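Local atomic coordinates of 5'-Methylthioadenosine Nucleosidase (Arabidopsis thaliana, PDB entry 2H8G), a protein that belongs to the phosphorylase superfamily and holds adenine in a pocket beside a curled, mixed beta sheet flanked by helices. Residues D129-S134 with D195-D200; L168-G173 with E249-K254; G173-G178 with F219-T224. One frame throughout, in Å; residues are numbered along the deposited sequence.

Interaction 1: residues D129-S134 with D195-D200. With ADE (adenine), chain C.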
loop_
_atom_site.group_PDB
_atom_site.type_symbol
_atom_site.label_atom_id
_atom_site.label_comp_id
_atom_site.label_asym_id
_atom_site.label_seq_id
_atom_site.Cartn_x
_atom_site.Cartn_y
_atom_site.Cartn_z
ATOM N N ASP A 129 -17.551 6.341 20.170
ATOM C CA ASP A 129 -17.009 7.667 19.905
ATOM C C ASP A 129 -16.573 7.794 18.453
ATOM O O ASP A 129 -15.988 6.868 17.893
ATOM C CB ASP A 129 -15.773 7.955 20.766
ATOM C CG ASP A 129 -16.099 8.180 22.221
ATOM O OD1 ASP A 129 -17.264 8.495 22.543
ATOM O OD2 ASP A 129 -15.169 8.061 23.045
ATOM N N VAL A 130 -16.864 8.940 17.847
ATOM C CA VAL A 130 -16.425 9.196 16.487
ATOM C C VAL A 130 -15.398 10.307 16.632
ATOM O O VAL A 130 -15.736 11.436 16.988
ATOM C CB VAL A 130 -17.555 9.665 15.567
ATOM C CG1 VAL A 130 -16.998 9.903 14.165
ATOM C CG2 VAL A 130 -18.664 8.619 15.529
ATOM N N PHE A 131 -14.143 9.958 16.379
ATOM C CA PHE A 131 -13.012 10.871 16.498
ATOM C C PHE A 131 -12.620 11.599 15.221
ATOM O O PHE A 131 -12.770 11.076 14.118
ATOM C CB PHE A 131 -11.764 10.103 16.945
ATOM C CG PHE A 131 -11.675 9.850 18.420
ATOM C CD1 PHE A 131 -12.492 8.911 19.043
ATOM C CD2 PHE A 131 -10.730 10.528 19.185
ATOM C CE1 PHE A 131 -12.362 8.653 20.408
ATOM C CE2 PHE A 131 -10.597 10.273 20.541
ATOM C CZ PHE A 131 -11.412 9.337 21.156
ATOM N N LEU A 132 -12.085 12.804 15.402
ATOM C CA LEU A 132 -11.550 13.592 14.302
ATOM C C LEU A 132 -10.053 13.393 14.569
ATOM O O LEU A 132 -9.588 13.656 15.675
ATOM C CB LEU A 132 -11.914 15.069 14.458
ATOM C CG LEU A 132 -11.556 15.983 13.288
ATOM C CD1 LEU A 132 -12.329 15.561 12.045
ATOM C CD2 LEU A 132 -11.893 17.415 13.659
ATOM N N VAL A 133 -9.303 12.919 13.585
ATOM C CA VAL A 133 -7.875 12.665 13.787
ATOM C C VAL A 133 -6.974 13.892 13.636
ATOM O O VAL A 133 -7.141 14.675 12.705
ATOM C CB VAL A 133 -7.389 11.566 12.809
ATOM C CG1 VAL A 133 -5.878 11.406 12.898
ATOM C CG2 VAL A 133 -8.080 10.251 13.132
ATOM N N SER A 134 -6.014 14.040 14.550
ATOM C CA SER A 134 -5.065 15.156 14.519
ATOM C C SER A 134 -3.918 14.856 13.550
ATOM O O SER A 134 -3.649 15.629 12.631
ATOM C CB SER A 134 -4.506 15.419 15.923
ATOM O OG SER A 134 -3.994 14.237 16.515
ATOM N N ASP A 195 2.024 7.337 21.284
ATOM C CA ASP A 195 0.910 7.981 21.977
ATOM C C ASP A 195 -0.391 8.058 21.176
ATOM O O ASP A 195 -1.127 9.044 21.259
ATOM C CB ASP A 195 1.339 9.385 22.414
ATOM C CG ASP A 195 0.449 9.960 23.495
ATOM O OD1 ASP A 195 0.219 9.264 24.506
ATOM O OD2 ASP A 195 -0.010 11.112 23.341
ATOM N N ALA A 196 -0.679 7.013 20.410
ATOM C CA ALA A 196 -1.896 6.983 19.613
ATOM C C ALA A 196 -3.112 6.706 20.492
ATOM O O ALA A 196 -3.011 6.024 21.512
ATOM C CB ALA A 196 -1.789 5.908 18.538
ATOM N N THR A 197 -4.259 7.248 20.095
ATOM C CA THR A 197 -5.499 7.019 20.813
ATOM C C THR A 197 -6.310 6.008 20.023
ATOM O O THR A 197 -7.102 5.259 20.594
ATOM C CB THR A 197 -6.345 8.306 20.921
ATOM O OG1 THR A 197 -5.667 9.253 21.753
ATOM C CG2 THR A 197 -7.717 8.008 21.512
ATOM N N LEU A 198 -6.083 5.985 18.709
ATOM C CA LEU A 198 -6.825 5.115 17.793
ATOM C C LEU A 198 -5.927 4.211 16.959
ATOM O O LEU A 198 -4.786 4.561 16.655
ATOM C CB LEU A 198 -7.651 5.984 16.844
ATOM C CG LEU A 198 -8.424 7.136 17.486
ATOM C CD1 LEU A 198 -8.846 8.126 16.409
ATOM C CD2 LEU A 198 -9.624 6.603 18.252
ATOM N N LYS A 199 -6.472 3.065 16.560
ATOM C CA LYS A 199 -5.741 2.079 15.773
ATOM C C LYS A 199 -6.611 1.598 14.617
ATOM O O LYS A 199 -7.763 1.202 14.825
ATOM C CB LYS A 199 -5.360 0.897 16.678
ATOM C CG LYS A 199 -4.640 -0.253 15.997
ATOM C CD LYS A 199 -4.382 -1.390 16.999
ATOM C CE LYS A 199 -3.639 -2.545 16.362
ATOM N NZ LYS A 199 -4.418 -3.183 15.259
ATOM N N ASP A 200 -6.072 1.642 13.400
ATOM C CA ASP A 200 -6.835 1.189 12.237
ATOM C C ASP A 200 -5.939 0.490 11.224
ATOM O O ASP A 200 -4.788 0.162 11.523
ATOM C CB ASP A 200 -7.565 2.354 11.563
ATOM C CG ASP A 200 -6.653 3.195 10.698
ATOM O OD1 ASP A 200 -7.158 3.858 9.764
ATOM O OD2 ASP A 200 -5.430 3.208 10.953
HETATM N N9 ADE C . -10.712 -1.712 13.144
HETATM C C8 ADE C . -11.547 -1.865 14.196
HETATM N N7 ADE C . -10.919 -2.211 15.345
HETATM C C5 ADE C . -9.599 -2.280 14.988
HETATM C C6 ADE C . -8.384 -2.589 15.703
HETATM N N6 ADE C . -8.404 -2.894 16.995
HETATM N N1 ADE C . -7.166 -2.561 14.982
HETATM C C2 ADE C . -7.164 -2.245 13.645
HETATM N N3 ADE C . -8.282 -1.935 12.884
HETATM C C4 ADE C . -9.451 -1.972 13.624
#
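Inside the curled mixed sheet, F131 and V133 of strand 130-138 meet L198 of strand 198-200, two strands that flank strand 171-177 and so touch through side chains alone. The fork of L198 lies against the base of the F131 ring. Its CD2 sits over one face of the ring, 3.9 Å from the centroid and 16° off the normal, a CH-pi contact, while its CD1 reaches F131 CB at 3.6 Å. A forked leucine suits this place because CD2 lies over the ring face, while CD1 fits between the root of the phenylalanine and V133 CG2, 4.0 Å away. Farther out on the ring, F131 CE2 meets T197 CG2 at 3.8 Å; with chi1 at -67°, T197 turns this methyl anti to its backbone N and toward the phenylalanine.

K199, the residue after L198, serves the ligand. It stays extended as far as chi3 and bends at chi4 (-63°), bringing NZ to adenine N1 as a hydrogen-bond donor at 2.8 Å; D182 O also accepts from NZ. The CA of D200 passes 3.5 Å from adenine N3. This is consistent with the phosphorylase-superfamily alpha/beta fold, a helix-flanked mixed sheet with the base pocket at strand ends.

Interaction 2: residues L168-G173 with E249-K254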
loop_
_atom_site.group_PDB
_atom_site.type_symbol
_atom_site.label_atom_id
_atom_site.label_comp_id
_atom_site.label_asym_id
_atom_site.label_seq_id
_atom_site.Cartn_x
_atom_site.Cartn_y
_atom_site.Cartn_z
ATOM N N LEU A 168 -18.983 20.565 16.012
ATOM C CA LEU A 168 -19.391 19.193 16.276
ATOM C C LEU A 168 -18.839 18.634 17.585
ATOM O O LEU A 168 -19.327 17.625 18.088
ATOM C CB LEU A 168 -18.971 18.293 15.110
ATOM C CG LEU A 168 -19.725 18.471 13.788
ATOM C CD1 LEU A 168 -19.558 19.878 13.258
ATOM C CD2 LEU A 168 -19.203 17.465 12.775
ATOM N N ASN A 169 -17.824 19.301 18.127
ATOM C CA ASN A 169 -17.192 18.891 19.380
ATOM C C ASN A 169 -16.847 17.407 19.402
ATOM O O ASN A 169 -17.234 16.665 20.308
ATOM C CB ASN A 169 -18.093 19.237 20.567
ATOM C CG ASN A 169 -17.421 18.982 21.905
ATOM O OD1 ASN A 169 -16.248 19.306 22.098
ATOM N ND2 ASN A 169 -18.165 18.415 22.839
ATOM N N LEU A 170 -16.108 16.977 18.389
ATOM C CA LEU A 170 -15.691 15.592 18.310
ATOM C C LEU A 170 -14.398 15.461 19.094
ATOM O O LEU A 170 -13.639 16.425 19.212
ATOM C CB LEU A 170 -15.449 15.196 16.849
ATOM C CG LEU A 170 -16.647 15.319 15.904
ATOM C CD1 LEU A 170 -16.221 14.991 14.479
ATOM C CD2 LEU A 170 -17.750 14.377 16.362
ATOM N N LYS A 171 -14.160 14.285 19.660
ATOM C CA LYS A 171 -12.920 14.054 20.383
ATOM C C LYS A 171 -11.834 13.978 19.319
ATOM O O LYS A 171 -12.119 13.689 18.157
ATOM C CB LYS A 171 -12.985 12.742 21.156
ATOM C CG LYS A 171 -14.034 12.743 22.252
ATOM C CD LYS A 171 -14.197 11.364 22.855
ATOM C CE LYS A 171 -15.443 11.307 23.721
ATOM N NZ LYS A 171 -15.368 12.247 24.866
ATOM N N ILE A 172 -10.598 14.257 19.706
ATOM C CA ILE A 172 -9.496 14.209 18.760
ATOM C C ILE A 172 -8.357 13.372 19.329
ATOM O O ILE A 172 -8.254 13.178 20.539
ATOM C CB ILE A 172 -8.986 15.635 18.422
ATOM C CG1 ILE A 172 -8.008 15.576 17.246
ATOM C CG2 ILE A 172 -8.332 16.253 19.641
ATOM C CD1 ILE A 172 -7.674 16.930 16.635
ATOM N N GLY A 173 -7.518 12.852 18.443
ATOM C CA GLY A 173 -6.399 12.047 18.880
ATOM C C GLY A 173 -5.582 11.590 17.696
ATOM O O GLY A 173 -5.975 11.797 16.546
ATOM N N GLU A 249 -22.194 7.308 10.486
ATOM C CA GLU A 249 -23.006 7.981 9.480
ATOM C C GLU A 249 -23.523 9.311 10.018
ATOM O O GLU A 249 -23.448 10.335 9.339
ATOM C CB GLU A 249 -24.183 7.088 9.067
ATOM C CG GLU A 249 -25.214 7.766 8.164
ATOM C CD GLU A 249 -26.246 8.564 8.942
ATOM O OE1 GLU A 249 -26.959 7.962 9.774
ATOM O OE2 GLU A 249 -26.346 9.791 8.724
ATOM N N GLY A 250 -24.041 9.294 11.243
ATOM C CA GLY A 250 -24.565 10.510 11.839
ATOM C C GLY A 250 -23.558 11.643 11.850
ATOM O O GLY A 250 -23.884 12.788 11.527
ATOM N N THR A 251 -22.324 11.326 12.226
ATOM C CA THR A 251 -21.278 12.333 12.271
ATOM C C THR A 251 -20.882 12.745 10.857
ATOM O O THR A 251 -20.710 13.926 10.576
ATOM C CB THR A 251 -20.047 11.807 13.034
ATOM O OG1 THR A 251 -20.439 11.471 14.371
ATOM C CG2 THR A 251 -18.948 12.866 13.089
ATOM N N ALA A 252 -20.749 11.769 9.962
ATOM C CA ALA A 252 -20.376 12.065 8.583
ATOM C C ALA A 252 -21.390 13.012 7.957
ATOM O O ALA A 252 -21.029 13.905 7.196
ATOM C CB ALA A 252 -20.288 10.778 7.773
ATOM N N THR A 253 -22.660 12.817 8.290
ATOM C CA THR A 253 -23.715 13.669 7.756
ATOM C C THR A 253 -23.564 15.093 8.273
ATOM O O THR A 253 -23.715 16.052 7.515
ATOM C CB THR A 253 -25.102 13.132 8.132
ATOM O OG1 THR A 253 -25.290 11.848 7.525
ATOM C CG2 THR A 253 -26.190 14.079 7.651
ATOM N N LYS A 254 -23.261 15.234 9.560
ATOM C CA LYS A 254 -23.080 16.557 10.141
ATOM C C LYS A 254 -21.859 17.236 9.530
ATOM O O LYS A 254 -21.839 18.449 9.342
ATOM C CB LYS A 254 -22.912 16.459 11.658
ATOM C CG LYS A 254 -24.174 16.036 12.385
ATOM C CD LYS A 254 -23.938 15.960 13.881
ATOM C CE LYS A 254 -25.200 15.543 14.615
ATOM N NZ LYS A 254 -26.291 16.538 14.422
#
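L170 and T251 meet tip to tip where the loop leading into strand 171-177 passes helix 233-259. Both methyls of the leucine take part: T251 CG2 lies 3.7 Å from L170 CD1 and 3.8 Å from L170 CD2, nested against the fork. The threonine rotamer decides which of its branches faces the loop. With chi1 at -60°, CG2 stands anti to the backbone N and points to the leucine, while OG1 turns back along the helix and makes a weak hydrogen bond to A247 O. A beta-branched threonine therefore suits this helical position, giving a methyl to the apolar contact and keeping its hydroxyl near the backbone of its own helix.

L168, the last residue of helix 162-168, packs at a slightly longer distance but over a broader patch. Its CD2 comes within 4.0 Å of K254 CB, and the two side chains slide past each other in opposite directions. Between the segments, the backbones are closest here, with 7.6 Å from L168 CA to K254 CA. After L168 the chain leaves the helix through N169, whose positive phi of 48° is a conformation asparagine tolerates well.

In the fold, the contact ties the short connection between helix 162-168 and strand 171-177 to the long helix that follows strand 217-226, burying 155 Å² summed over both sides. T251 also touches V130 of strand 130-138, and A252, on another side of the helix, packs on L42 of helix 36-45, so this turn is wedged between several elements.

Toward solvent the packing thins out. Lysine fits such a border: the CB of K254 meets the leucine, and the rest of the chain, extended through chi3, leads away from L168 and carries the charge out to water.

Interaction 3: residues G173-G178 with F219-T224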
loop_
_atom_site.group_PDB
_atom_site.type_symbol
_atom_site.label_atom_id
_atom_site.label_comp_id
_atom_site.label_asym_id
_atom_site.label_seq_id
_atom_site.Cartn_x
_atom_site.Cartn_y
_atom_site.Cartn_z
ATOM N N GLY A 173 -7.518 12.852 18.443
ATOM C CA GLY A 173 -6.399 12.047 18.880
ATOM C C GLY A 173 -5.582 11.590 17.696
ATOM O O GLY A 173 -5.975 11.797 16.546
ATOM N N ARG A 174 -4.435 10.985 17.979
ATOM C CA ARG A 174 -3.554 10.479 16.937
ATOM C C ARG A 174 -4.004 9.075 16.550
ATOM O O ARG A 174 -4.461 8.303 17.394
ATOM C CB ARG A 174 -2.102 10.446 17.441
ATOM C CG ARG A 174 -1.159 9.630 16.571
ATOM C CD ARG A 174 0.286 9.772 17.022
ATOM N NE ARG A 174 0.780 11.127 16.802
ATOM C CZ ARG A 174 2.002 11.538 17.123
ATOM N NH1 ARG A 174 2.862 10.698 17.681
ATOM N NH2 ARG A 174 2.366 12.788 16.871
ATOM N N LEU A 175 -3.871 8.766 15.261
ATOM C CA LEU A 175 -4.241 7.474 14.704
ATOM C C LEU A 175 -2.981 6.702 14.310
ATOM O O LEU A 175 -2.064 7.269 13.719
ATOM C CB LEU A 175 -5.108 7.683 13.455
ATOM C CG LEU A 175 -5.445 6.443 12.615
ATOM C CD1 LEU A 175 -6.248 5.467 13.448
ATOM C CD2 LEU A 175 -6.228 6.854 11.369
ATOM N N SER A 176 -2.938 5.414 14.640
ATOM C CA SER A 176 -1.800 4.572 14.288
ATOM C C SER A 176 -2.328 3.446 13.402
ATOM O O SER A 176 -3.247 2.707 13.787
ATOM C CB SER A 176 -1.134 4.018 15.550
ATOM O OG SER A 176 0.094 3.393 15.220
ATOM N N THR A 177 -1.738 3.341 12.217
ATOM C CA THR A 177 -2.129 2.381 11.193
ATOM C C THR A 177 -1.189 1.197 11.031
ATOM O O THR A 177 0.028 1.340 11.123
ATOM C CB THR A 177 -2.206 3.103 9.824
ATOM O OG1 THR A 177 -3.199 4.134 9.894
ATOM C CG2 THR A 177 -2.527 2.129 8.696
ATOM N N GLY A 178 -1.774 0.034 10.763
ATOM C CA GLY A 178 -1.005 -1.170 10.522
ATOM C C GLY A 178 -1.894 -2.132 9.756
ATOM O O GLY A 178 -3.119 -2.026 9.830
ATOM N N PHE A 219 -10.082 12.771 8.795
ATOM C CA PHE A 219 -10.443 11.417 9.195
ATOM C C PHE A 219 -11.555 11.383 10.226
ATOM O O PHE A 219 -11.550 12.156 11.184
ATOM C CB PHE A 219 -9.239 10.678 9.799
ATOM C CG PHE A 219 -8.014 10.687 8.932
ATOM C CD1 PHE A 219 -7.197 11.810 8.877
ATOM C CD2 PHE A 219 -7.678 9.577 8.164
ATOM C CE1 PHE A 219 -6.060 11.828 8.066
ATOM C CE2 PHE A 219 -6.549 9.586 7.354
ATOM C CZ PHE A 219 -5.739 10.711 7.305
ATOM N N LEU A 220 -12.513 10.489 10.018
ATOM C CA LEU A 220 -13.597 10.289 10.970
ATOM C C LEU A 220 -13.436 8.822 11.336
ATOM O O LEU A 220 -13.627 7.938 10.497
ATOM C CB LEU A 220 -14.961 10.537 10.325
ATOM C CG LEU A 220 -15.193 11.971 9.846
ATOM C CD1 LEU A 220 -16.548 12.062 9.163
ATOM C CD2 LEU A 220 -15.119 12.936 11.027
ATOM N N LYS A 221 -13.052 8.565 12.580
ATOM C CA LYS A 221 -12.816 7.197 13.024
ATOM C C LYS A 221 -13.699 6.851 14.212
ATOM O O LYS A 221 -13.596 7.460 15.279
ATOM C CB LYS A 221 -11.331 7.029 13.372
ATOM C CG LYS A 221 -10.405 7.204 12.156
ATOM C CD LYS A 221 -10.451 5.995 11.223
ATOM C CE LYS A 221 -9.824 6.307 9.857
ATOM N NZ LYS A 221 -9.628 5.075 9.037
ATOM N N ALA A 222 -14.575 5.871 14.003
ATOM C CA ALA A 222 -15.528 5.440 15.019
ATOM C C ALA A 222 -15.041 4.196 15.759
ATOM O O ALA A 222 -14.769 3.158 15.151
ATOM C CB ALA A 222 -16.876 5.177 14.364
ATOM N N VAL A 223 -14.945 4.311 17.082
ATOM C CA VAL A 223 -14.454 3.227 17.933
ATOM C C VAL A 223 -15.418 2.064 18.117
ATOM O O VAL A 223 -16.498 2.221 18.688
ATOM C CB VAL A 223 -14.061 3.775 19.327
ATOM C CG1 VAL A 223 -13.501 2.657 20.200
ATOM C CG2 VAL A 223 -13.024 4.879 19.173
ATOM N N THR A 224 -15.006 0.897 17.635
ATOM C CA THR A 224 -15.812 -0.320 17.749
ATOM C C THR A 224 -15.302 -1.259 18.834
ATOM O O THR A 224 -16.020 -2.152 19.280
ATOM C CB THR A 224 -15.832 -1.120 16.430
ATOM O OG1 THR A 224 -14.493 -1.276 15.936
ATOM C CG2 THR A 224 -16.687 -0.416 15.391
#
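L175 and K221 come together through two different rotamers. In L175, chi1 of 172° sets CG anti to the backbone N, and chi2 of 62° leaves CD2 projecting toward strand 217-226. K221 starts with CG anti to its carbonyl carbon, bends at chi2 (-75°), and then runs extended, which carries its methylenes past the leucine at about a right angle. L175 CD2 thus lies 3.9 Å from K221 CE. It also approaches the F219 ring obliquely, with 4.4 Å to F219 CD2. The first is a normal van der Waals contact, the second looser, and the two segments bury just 98 Å² between them.

Lysine suits this interior place because its chain and its charged end do different work. The aliphatic part packs on leucine, while the buried NZ forms a salt bridge with D200 OD1 and a hydrogen bond with N113 OD1. The other carboxylate oxygen, D200 OD2, is hydrogen-bonded to T177 OG1, so residues of both segments help position the aspartate, itself part of the adenine pocket. At the far end of segment 219-224, T224 touches adenine directly.

Strand 130-138 lies between the two strands and pairs with each, and L198 of strand 198-200 packs against both L175 and K221. The other side of strand 217-226 is covered by helix 233-259, with L220 on V255 and A222 on V244.

In the fold
Interactions 1 and 3 are nearly superposed, their centres about 4 Å apart, and both are buried packing between strands of the curled sheet. Interaction 2 lies about 12 Å from the centre of each, at the surface. Along the chain, the segments of interaction 1 alternate with those of both other contacts, whereas interaction 3 is nested within the loop that interaction 2 closes; these two share G173. Strands 130-138, 171-177, 198-200, 110-119 and 217-226 pair in a closed circuit. Interactions 1 and 3 span that circuit beside the adenine pocket, and interaction 2 packs the connection leading into strand 171-177 against helix 233-259, where L170 and A252 both reach L220.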